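Local coordinates for acetyltransferase, GNAT family (Colwellia psychrerythraea, PDB 3IWG), which probably transfers an acyl group, most likely acetyl, from a donor to an acceptor substrate, at residues Glu196-Leu210 against Leu231-Cys244. Residues are numbered along the deposited sequence; the frame is centred on the assembly and turned at random.
Sequences ECRLFDQYQTEYADL and LTKHAATQGLTSIC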
ATOM      1  N   GLU A 196      15.476   2.913   1.410  1.00 22.16           N
ATOM      2  CA  GLU A 196      14.438   3.728   0.781  1.00 22.88           C
ATOM      3  C   GLU A 196      14.961   5.142   0.477  1.00 22.94           C
ATOM      4  O   GLU A 196      15.566   5.774   1.333  1.00 24.53           O
ATOM      5  CB  GLU A 196      13.231   3.847   1.706  1.00 22.30           C
ATOM      6  CG  GLU A 196      12.734   2.505   2.190  1.00 23.91           C
ATOM      7  CD  GLU A 196      11.451   2.553   3.054  1.00 26.80           C
ATOM      8  OE1 GLU A 196      10.830   3.632   3.227  1.00 29.76           O
ATOM      9  OE2 GLU A 196      11.056   1.482   3.561  1.00 30.04           O
ATOM     10  N   CYS A 197      14.748   5.604  -0.748  1.00 22.89           N
ATOM     11  CA  CYS A 197      15.080   6.931  -1.163  1.00 23.59           C
ATOM     12  C   CYS A 197      13.804   7.551  -1.749  1.00 24.26           C
ATOM     13  O   CYS A 197      13.550   7.429  -2.952  1.00 23.30           O
ATOM     14  CB  CYS A 197      16.169   6.860  -2.218  1.00 23.59           C
ATOM     15  SG  CYS A 197      16.768   8.458  -2.826  1.00 26.31           S
ATOM     16  N   ARG A 198      13.012   8.201  -0.896  1.00 23.89           N
ATOM     17  CA  ARG A 198      11.662   8.563  -1.284  1.00 24.62           C
ATOM     18  C   ARG A 198      11.556   9.979  -1.723  1.00 24.12           C
ATOM     19  O   ARG A 198      12.039  10.873  -1.051  1.00 23.78           O
ATOM     20  CB  ARG A 198      10.739   8.467  -0.108  1.00 25.53           C
ATOM     21  CG  ARG A 198      10.659   7.094   0.601  1.00 27.17           C
ATOM     22  CD  ARG A 198       9.903   7.349   1.937  1.00 31.43           C
ATOM     23  NE  ARG A 198      10.394   6.414   2.889  1.00 38.85           N
ATOM     24  CZ  ARG A 198      11.021   6.663   4.026  1.00 38.89           C
ATOM     25  NH1 ARG A 198      11.420   5.604   4.729  1.00 42.27           N
ATOM     26  NH2 ARG A 198      11.162   7.882   4.506  1.00 40.96           N
ATOM     27  N   LEU A 199      10.870  10.198  -2.821  1.00 23.80           N
ATOM     28  CA  LEU A 199      10.641  11.542  -3.288  1.00 24.67           C
ATOM     29  C   LEU A 199       9.379  12.018  -2.670  1.00 24.75           C
ATOM     30  O   LEU A 199       8.559  11.222  -2.285  1.00 24.37           O
ATOM     31  CB  LEU A 199      10.479  11.577  -4.803  1.00 24.04           C
ATOM     32  CG  LEU A 199      11.810  11.642  -5.523  1.00 25.27           C
ATOM     33  CD1 LEU A 199      12.759  10.563  -5.049  1.00 24.74           C
ATOM     34  CD2 LEU A 199      11.586  11.593  -7.088  1.00 23.96           C
ATOM     35  N   PHE A 200       9.240  13.328  -2.602  1.00 26.69           N
ATOM     36  CA  PHE A 200       7.996  13.983  -2.235  1.00 28.11           C
ATOM     37  C   PHE A 200       7.230  14.429  -3.472  1.00 29.48           C
ATOM     38  O   PHE A 200       7.790  15.043  -4.391  1.00 29.77           O
ATOM     39  CB  PHE A 200       8.316  15.200  -1.437  1.00 28.54           C
ATOM     40  CG  PHE A 200       8.904  14.888  -0.104  1.00 29.48           C
ATOM     41  CD1 PHE A 200       8.077  14.666   0.982  1.00 29.62           C
ATOM     42  CD2 PHE A 200      10.278  14.829   0.066  1.00 28.13           C
ATOM     43  CE1 PHE A 200       8.618  14.410   2.228  1.00 31.46           C
ATOM     44  CE2 PHE A 200      10.829  14.537   1.298  1.00 28.66           C
ATOM     45  CZ  PHE A 200      10.003  14.341   2.390  1.00 29.72           C
ATOM     46  N   ASP A 201       5.937  14.152  -3.509  1.00 30.92           N
ATOM     47  CA  ASP A 201       5.159  14.549  -4.673  1.00 32.53           C
ATOM     48  C   ASP A 201       4.824  16.064  -4.710  1.00 33.61           C
ATOM     49  O   ASP A 201       4.598  16.605  -5.793  1.00 33.71           O
ATOM     50  CB  ASP A 201       3.916  13.656  -4.807  1.00 32.72           C
ATOM     51  CG  ASP A 201       4.269  12.221  -5.231  1.00 34.61           C
ATOM     52  OD1 ASP A 201       5.418  11.949  -5.687  1.00 37.21           O
ATOM     53  OD2 ASP A 201       3.405  11.348  -5.077  1.00 37.33           O
ATOM     54  N   GLN A 202       4.816  16.723  -3.549  1.00 34.50           N
ATOM     55  CA  GLN A 202       4.534  18.157  -3.453  1.00 36.48           C
ATOM     56  C   GLN A 202       5.297  18.804  -2.299  1.00 35.56           C
ATOM     57  O   GLN A 202       5.725  18.139  -1.370  1.00 35.49           O
ATOM     58  CB  GLN A 202       3.050  18.393  -3.185  1.00 37.52           C
ATOM     59  CG  GLN A 202       2.194  17.137  -3.320  1.00 43.90           C
ATOM     60  CD  GLN A 202       1.059  17.059  -2.294  1.00 51.11           C
ATOM     61  OE1 GLN A 202       1.130  16.258  -1.336  1.00 52.82           O
ATOM     62  NE2 GLN A 202       0.010  17.893  -2.485  1.00 53.27           N
ATOM     63  N   TYR A 203       5.433  20.113  -2.370  1.00 35.52           N
ATOM     64  CA  TYR A 203       5.987  20.943  -1.287  1.00 35.44           C
ATOM     65  C   TYR A 203       7.470  20.801  -1.053  1.00 34.76           C
ATOM     66  O   TYR A 203       8.153  21.816  -0.783  1.00 35.66           O
ATOM     67  CB  TYR A 203       5.299  20.678   0.058  1.00 35.33           C
ATOM     68  CG  TYR A 203       3.802  20.717  -0.009  1.00 36.20           C
ATOM     69  CD1 TYR A 203       3.146  21.807  -0.568  1.00 37.92           C
ATOM     70  CD2 TYR A 203       3.032  19.658   0.464  1.00 35.57           C
ATOM     71  CE1 TYR A 203       1.757  21.846  -0.648  1.00 38.13           C
ATOM     72  CE2 TYR A 203       1.630  19.707   0.403  1.00 36.60           C
ATOM     73  CZ  TYR A 203       1.015  20.797  -0.155  1.00 37.32           C
ATOM     74  OH  TYR A 203      -0.350  20.854  -0.246  1.00 40.82           O
ATOM     75  N   GLN A 204       7.968  19.574  -1.072  1.00 32.65           N
ATOM     76  CA  GLN A 204       9.356  19.364  -0.726  1.00 31.51           C
ATOM     77  C   GLN A 204      10.099  18.630  -1.816  1.00 30.87           C
ATOM     78  O   GLN A 204      11.019  17.859  -1.524  1.00 30.84           O
ATOM     79  CB  GLN A 204       9.432  18.635   0.617  1.00 31.58           C
ATOM     80  CG  GLN A 204       8.674  19.387   1.677  1.00 31.25           C
ATOM     81  CD  GLN A 204       8.795  18.859   3.092  1.00 30.71           C
ATOM     82  OE1 GLN A 204       8.416  19.552   4.018  1.00 28.23           O
ATOM     83  NE2 GLN A 204       9.297  17.638   3.264  1.00 32.16           N
ATOM     84  N   THR A 205       9.748  18.915  -3.072  1.00 30.11           N
ATOM     85  CA  THR A 205      10.246  18.142  -4.220  1.00 30.07           C
ATOM     86  C   THR A 205      11.746  18.313  -4.511  1.00 29.62           C
ATOM     87  O   THR A 205      12.258  17.785  -5.473  1.00 29.16           O
ATOM     88  CB  THR A 205       9.470  18.501  -5.524  1.00 30.44           C
ATOM     89  OG1 THR A 205       9.658  19.888  -5.803  1.00 31.37           O
ATOM     90  CG2 THR A 205       7.980  18.199  -5.390  1.00 30.52           C
ATOM     91  N   GLU A 206      12.446  19.079  -3.702  1.00 29.72           N
ATOM     92  CA  GLU A 206      13.878  19.203  -3.852  1.00 30.64           C
ATOM     93  C   GLU A 206      14.609  18.248  -2.876  1.00 28.95           C
ATOM     94  O   GLU A 206      15.828  18.144  -2.909  1.00 28.94           O
ATOM     95  CB  GLU A 206      14.322  20.688  -3.733  1.00 31.42           C
ATOM     96  CG  GLU A 206      13.758  21.507  -2.499  1.00 37.38           C
ATOM     97  CD  GLU A 206      12.180  21.780  -2.464  1.00 42.29           C
ATOM     98  OE1 GLU A 206      11.636  22.676  -3.174  1.00 47.49           O
ATOM     99  OE2 GLU A 206      11.481  21.113  -1.687  1.00 43.81           O
ATOM    100  N   TYR A 207      13.867  17.494  -2.076  1.00 27.50           N
ATOM    101  CA  TYR A 207      14.471  16.584  -1.115  1.00 26.59           C
ATOM    102  C   TYR A 207      14.122  15.106  -1.312  1.00 26.71           C
ATOM    103  O   TYR A 207      13.100  14.737  -1.942  1.00 26.56           O
ATOM    104  CB  TYR A 207      14.050  17.009   0.278  1.00 26.80           C
ATOM    105  CG  TYR A 207      14.458  18.437   0.615  1.00 26.49           C
ATOM    106  CD1 TYR A 207      15.710  18.709   1.128  1.00 27.33           C
ATOM    107  CD2 TYR A 207      13.577  19.517   0.420  1.00 29.44           C
ATOM    108  CE1 TYR A 207      16.103  20.015   1.468  1.00 28.90           C
ATOM    109  CE2 TYR A 207      13.961  20.845   0.742  1.00 30.50           C
ATOM    110  CZ  TYR A 207      15.232  21.087   1.262  1.00 30.94           C
ATOM    111  OH  TYR A 207      15.649  22.384   1.607  1.00 33.16           O
ATOM    112  N   ALA A 208      14.998  14.258  -0.782  1.00 25.58           N
ATOM    113  CA  ALA A 208      14.756  12.827  -0.695  1.00 24.98           C
ATOM    114  C   ALA A 208      14.778  12.425   0.787  1.00 24.77           C
ATOM    115  O   ALA A 208      15.681  12.799   1.531  1.00 24.94           O
ATOM    116  CB  ALA A 208      15.778  12.064  -1.481  1.00 23.39           C
ATOM    117  N   ASP A 209      13.793  11.651   1.206  1.00 24.36           N
ATOM    118  CA  ASP A 209      13.669  11.230   2.580  1.00 24.70           C
ATOM    119  C   ASP A 209      14.118   9.759   2.631  1.00 24.73           C
ATOM    120  O   ASP A 209      13.493   8.897   2.004  1.00 24.79           O
ATOM    121  CB  ASP A 209      12.205  11.373   2.971  1.00 24.79           C
ATOM    122  CG  ASP A 209      11.925  11.179   4.468  1.00 28.13           C
ATOM    123  OD1 ASP A 209      12.836  11.038   5.328  1.00 33.87           O
ATOM    124  OD2 ASP A 209      10.721  11.202   4.795  1.00 30.91           O
ATOM    125  N   LEU A 210      15.194   9.479   3.368  1.00 24.19           N
ATOM    126  CA  LEU A 210      15.807   8.162   3.383  1.00 24.90           C
ATOM    127  C   LEU A 210      15.407   7.316   4.592  1.00 25.72           C
ATOM    128  O   LEU A 210      15.184   7.822   5.672  1.00 26.78           O
ATOM    129  CB  LEU A 210      17.328   8.297   3.355  1.00 24.43           C
ATOM    130  CG  LEU A 210      17.866   9.315   2.363  1.00 23.38           C
ATOM    131  CD1 LEU A 210      19.408   9.370   2.379  1.00 17.09           C
ATOM    132  CD2 LEU A 210      17.321   9.086   0.936  1.00 20.11           C
ATOM    133  N   LEU A 231      22.325   5.707  -0.714  1.00 21.46           N
ATOM    134  CA  LEU A 231      21.041   6.273  -0.893  1.00 21.59           C
ATOM    135  C   LEU A 231      21.178   7.785  -1.117  1.00 22.22           C
ATOM    136  O   LEU A 231      20.435   8.359  -1.941  1.00 22.71           O
ATOM    137  CB  LEU A 231      20.176   5.980   0.333  1.00 21.57           C
ATOM    138  CG  LEU A 231      19.576   4.574   0.511  1.00 20.92           C
ATOM    139  CD1 LEU A 231      18.858   4.538   1.814  1.00 15.42           C
ATOM    140  CD2 LEU A 231      18.633   4.175  -0.630  1.00 18.91           C
ATOM    141  N   THR A 232      22.129   8.411  -0.413  1.00 22.01           N
ATOM    142  CA  THR A 232      22.448   9.844  -0.589  1.00 22.27           C
ATOM    143  C   THR A 232      22.977  10.118  -1.990  1.00 22.42           C
ATOM    144  O   THR A 232      22.580  11.105  -2.634  1.00 21.33           O
ATOM    145  CB  THR A 232      23.517  10.387   0.446  1.00 22.28           C
ATOM    146  OG1 THR A 232      23.063  10.182   1.784  1.00 22.46           O
ATOM    147  CG2 THR A 232      23.757  11.900   0.256  1.00 23.33           C
ATOM    148  N   LYS A 233      23.861   9.240  -2.470  1.00 22.32           N
ATOM    149  CA  LYS A 233      24.393   9.422  -3.806  1.00 23.39           C
ATOM    150  C   LYS A 233      23.262   9.312  -4.852  1.00 23.38           C
ATOM    151  O   LYS A 233      23.211  10.105  -5.777  1.00 23.95           O
ATOM    152  CB  LYS A 233      25.511   8.448  -4.128  1.00 23.30           C
ATOM    153  CG  LYS A 233      26.320   8.926  -5.312  1.00 27.29           C
ATOM    154  CD  LYS A 233      26.881   7.797  -6.223  1.00 32.24           C
ATOM    155  CE  LYS A 233      28.371   7.425  -5.930  1.00 33.09           C
ATOM    156  NZ  LYS A 233      28.977   6.550  -6.981  1.00 31.73           N
ATOM    157  N   HIS A 234      22.363   8.343  -4.675  1.00 22.71           N
ATOM    158  CA  HIS A 234      21.261   8.133  -5.595  1.00 22.59           C
ATOM    159  C   HIS A 234      20.343   9.347  -5.565  1.00 22.12           C
ATOM    160  O   HIS A 234      19.809   9.720  -6.577  1.00 21.88           O
ATOM    161  CB  HIS A 234      20.469   6.865  -5.233  1.00 22.54           C
ATOM    162  CG  HIS A 234      19.373   6.535  -6.201  1.00 22.72           C
ATOM    163  ND1 HIS A 234      19.590   5.827  -7.372  1.00 23.44           N
ATOM    164  CD2 HIS A 234      18.043   6.800  -6.161  1.00 20.54           C
ATOM    165  CE1 HIS A 234      18.444   5.695  -8.019  1.00 21.89           C
ATOM    166  NE2 HIS A 234      17.492   6.282  -7.309  1.00 22.71           N
ATOM    167  N   ALA A 235      20.140   9.934  -4.403  1.00 22.02           N
ATOM    168  CA  ALA A 235      19.389  11.177  -4.341  1.00 22.42           C
ATOM    169  C   ALA A 235      20.109  12.272  -5.098  1.00 23.13           C
ATOM    170  O   ALA A 235      19.510  12.935  -5.951  1.00 25.07           O
ATOM    171  CB  ALA A 235      19.112  11.599  -2.903  1.00 21.59           C
ATOM    172  N   ALA A 236      21.394  12.447  -4.832  1.00 23.32           N
ATOM    173  CA  ALA A 236      22.153  13.457  -5.523  1.00 24.29           C
ATOM    174  C   ALA A 236      22.092  13.306  -7.083  1.00 25.23           C
ATOM    175  O   ALA A 236      21.943  14.284  -7.769  1.00 24.91           O
ATOM    176  CB  ALA A 236      23.638  13.521  -5.003  1.00 23.45           C
ATOM    177  N   THR A 237      22.152  12.104  -7.638  1.00 26.62           N
ATOM    178  CA  THR A 237      21.996  11.994  -9.082  1.00 28.55           C
ATOM    179  C   THR A 237      20.642  12.496  -9.591  1.00 28.65           C
ATOM    180  O   THR A 237      20.553  12.917 -10.743  1.00 28.88           O
ATOM    181  CB  THR A 237      22.177  10.572  -9.611  1.00 28.95           C
ATOM    182  OG1 THR A 237      21.050   9.766  -9.213  1.00 31.43           O
ATOM    183  CG2 THR A 237      23.514   9.985  -9.109  1.00 29.06           C
ATOM    184  N   GLN A 238      19.606  12.459  -8.747  1.00 28.75           N
ATOM    185  CA  GLN A 238      18.285  13.006  -9.119  1.00 28.15           C
ATOM    186  C   GLN A 238      18.170  14.472  -8.833  1.00 27.52           C
ATOM    187  O   GLN A 238      17.111  15.036  -9.007  1.00 27.06           O
ATOM    188  CB  GLN A 238      17.159  12.301  -8.371  1.00 28.29           C
ATOM    189  CG  GLN A 238      16.865  10.938  -8.860  1.00 29.36           C
ATOM    190  CD  GLN A 238      16.050  10.173  -7.870  1.00 30.72           C
ATOM    191  OE1 GLN A 238      14.835  10.055  -8.000  1.00 32.59           O
ATOM    192  NE2 GLN A 238      16.720   9.638  -6.863  1.00 31.26           N
ATOM    193  N   GLY A 239      19.239  15.080  -8.337  1.00 27.56           N
ATOM    194  CA  GLY A 239      19.247  16.519  -8.028  1.00 27.18           C
ATOM    195  C   GLY A 239      18.646  16.869  -6.678  1.00 26.56           C
ATOM    196  O   GLY A 239      18.321  18.023  -6.434  1.00 25.30           O
ATOM    197  N   LEU A 240      18.507  15.877  -5.807  1.00 26.09           N
ATOM    198  CA  LEU A 240      17.796  16.071  -4.516  1.00 26.54           C
ATOM    199  C   LEU A 240      18.740  16.114  -3.316  1.00 25.97           C
ATOM    200  O   LEU A 240      19.757  15.476  -3.292  1.00 25.14           O
ATOM    201  CB  LEU A 240      16.783  14.943  -4.296  1.00 26.23           C
ATOM    202  CG  LEU A 240      15.836  14.599  -5.443  1.00 27.38           C
ATOM    203  CD1 LEU A 240      15.129  13.259  -5.189  1.00 23.53           C
ATOM    204  CD2 LEU A 240      14.855  15.729  -5.645  1.00 27.72           C
ATOM    205  N   THR A 241      18.358  16.847  -2.301  1.00 26.65           N
ATOM    206  CA  THR A 241      19.129  16.925  -1.063  1.00 27.10           C
ATOM    207  C   THR A 241      18.561  15.899  -0.091  1.00 26.79           C
ATOM    208  O   THR A 241      17.349  15.741   0.003  1.00 28.71           O
ATOM    209  CB  THR A 241      19.014  18.345  -0.478  1.00 26.53           C
ATOM    210  OG1 THR A 241      19.633  19.239  -1.391  1.00 29.61           O
ATOM    211  CG2 THR A 241      19.728  18.497   0.820  1.00 27.04           C
ATOM    212  N   SER A 242      19.410  15.218   0.659  1.00 26.06           N
ATOM    213  CA  SER A 242      18.922  14.137   1.482  1.00 25.28           C
ATOM    214  C   SER A 242      18.626  14.596   2.900  1.00 25.29           C
ATOM    215  O   SER A 242      19.403  15.353   3.497  1.00 25.35           O
ATOM    216  CB  SER A 242      19.952  13.019   1.512  1.00 25.62           C
ATOM    217  OG  SER A 242      20.075  12.398   0.257  1.00 26.51           O
ATOM    218  N   ILE A 243      17.517  14.100   3.424  1.00 24.55           N
ATOM    219  CA  ILE A 243      17.125  14.234   4.789  1.00 24.79           C
ATOM    220  C   ILE A 243      16.756  12.844   5.365  1.00 25.47           C
ATOM    221  O   ILE A 243      16.581  11.878   4.624  1.00 24.17           O
ATOM    222  CB  ILE A 243      15.940  15.212   4.940  1.00 24.85           C
ATOM    223  CG1 ILE A 243      14.674  14.698   4.276  1.00 26.37           C
ATOM    224  CG2 ILE A 243      16.263  16.541   4.283  1.00 24.51           C
ATOM    225  CD1 ILE A 243      13.440  15.657   4.380  1.00 27.84           C
ATOM    226  N   CYS A 244      16.732  12.720   6.691  1.00 25.84           N
ATOM    227  CA  CYS A 244      16.143  11.560   7.291  1.00 27.04           C
ATOM    228  C   CYS A 244      15.771  11.834   8.716  1.00 26.46           C
ATOM    229  O   CYS A 244      16.143  12.869   9.262  1.00 24.11           O
ATOM    230  CB  CYS A 244      17.073  10.330   7.187  1.00 27.65           C
ATOM    231  SG  CYS A 244      18.571  10.483   8.018  1.00 31.85           S
TER
HETATM  232  O   HOH W   1      14.644   7.213  -5.723  1.00 30.19           O
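Tyr207 to Leu210 run parallel to Thr241 to Cys244, and the last turns of helix 223-237 cover one side of this pair through Leu231 and Ala235: the beta-alpha-beta unit of a GNAT fold, made by strand 207-214, helix 223-237 and strand 241-247. Backbone bonds zip the strands together, starting with Thr241 N to Glu206 O at 2.9 Å and ending with Leu210 N to Ile243 O.

On the face turned from the helix, start at Tyr207 and walk outward. Its CB sits 3.5 Å from Thr241 O. With CG anti to the carbonyl carbon (chi1 -59°), the ring lies beside Thr241, the two side chains pointing the same way. CG is 4.0 Å from Thr241 O, which sits at the ring edge near its plane. CD1 meets Thr241 CB at 3.7 Å and also Ile243 CG2, which approaches obliquely; CE1 reaches Thr241 CB and CG2. Gln204 O lies in plane at the edge, 3.6 Å from CD2 of Tyr207. The same side chain also touches Pro30, in a loop of the N-terminal half. An alanine here has no ring, and Thr241 CB and Ile243 CG2 would probably be left facing a gap. Ile243 also sends CD1 obliquely to the Phe200 ring, near CE2 and CZ.

On the helix face, Ala208 CB packs against Ala235 CB at 3.7 Å. Leu240 follows the Schellman turn at Gly239; its side chain crosses that of Leu199 at about a right angle, with Leu240 CD1 3.6 Å from Leu199 CD1, while CD2 lies by Thr205 O. Leu210 CD1 is wedged between Leu231 CB and the Ser242 side chain, whose buried OG has no hydrogen-bond partner in the model. Cys197 SG, anti to the backbone N (chi1 -178°), rests on Ala235 CB and meets the His234 ring at its edge, 3.9 Å from CD2.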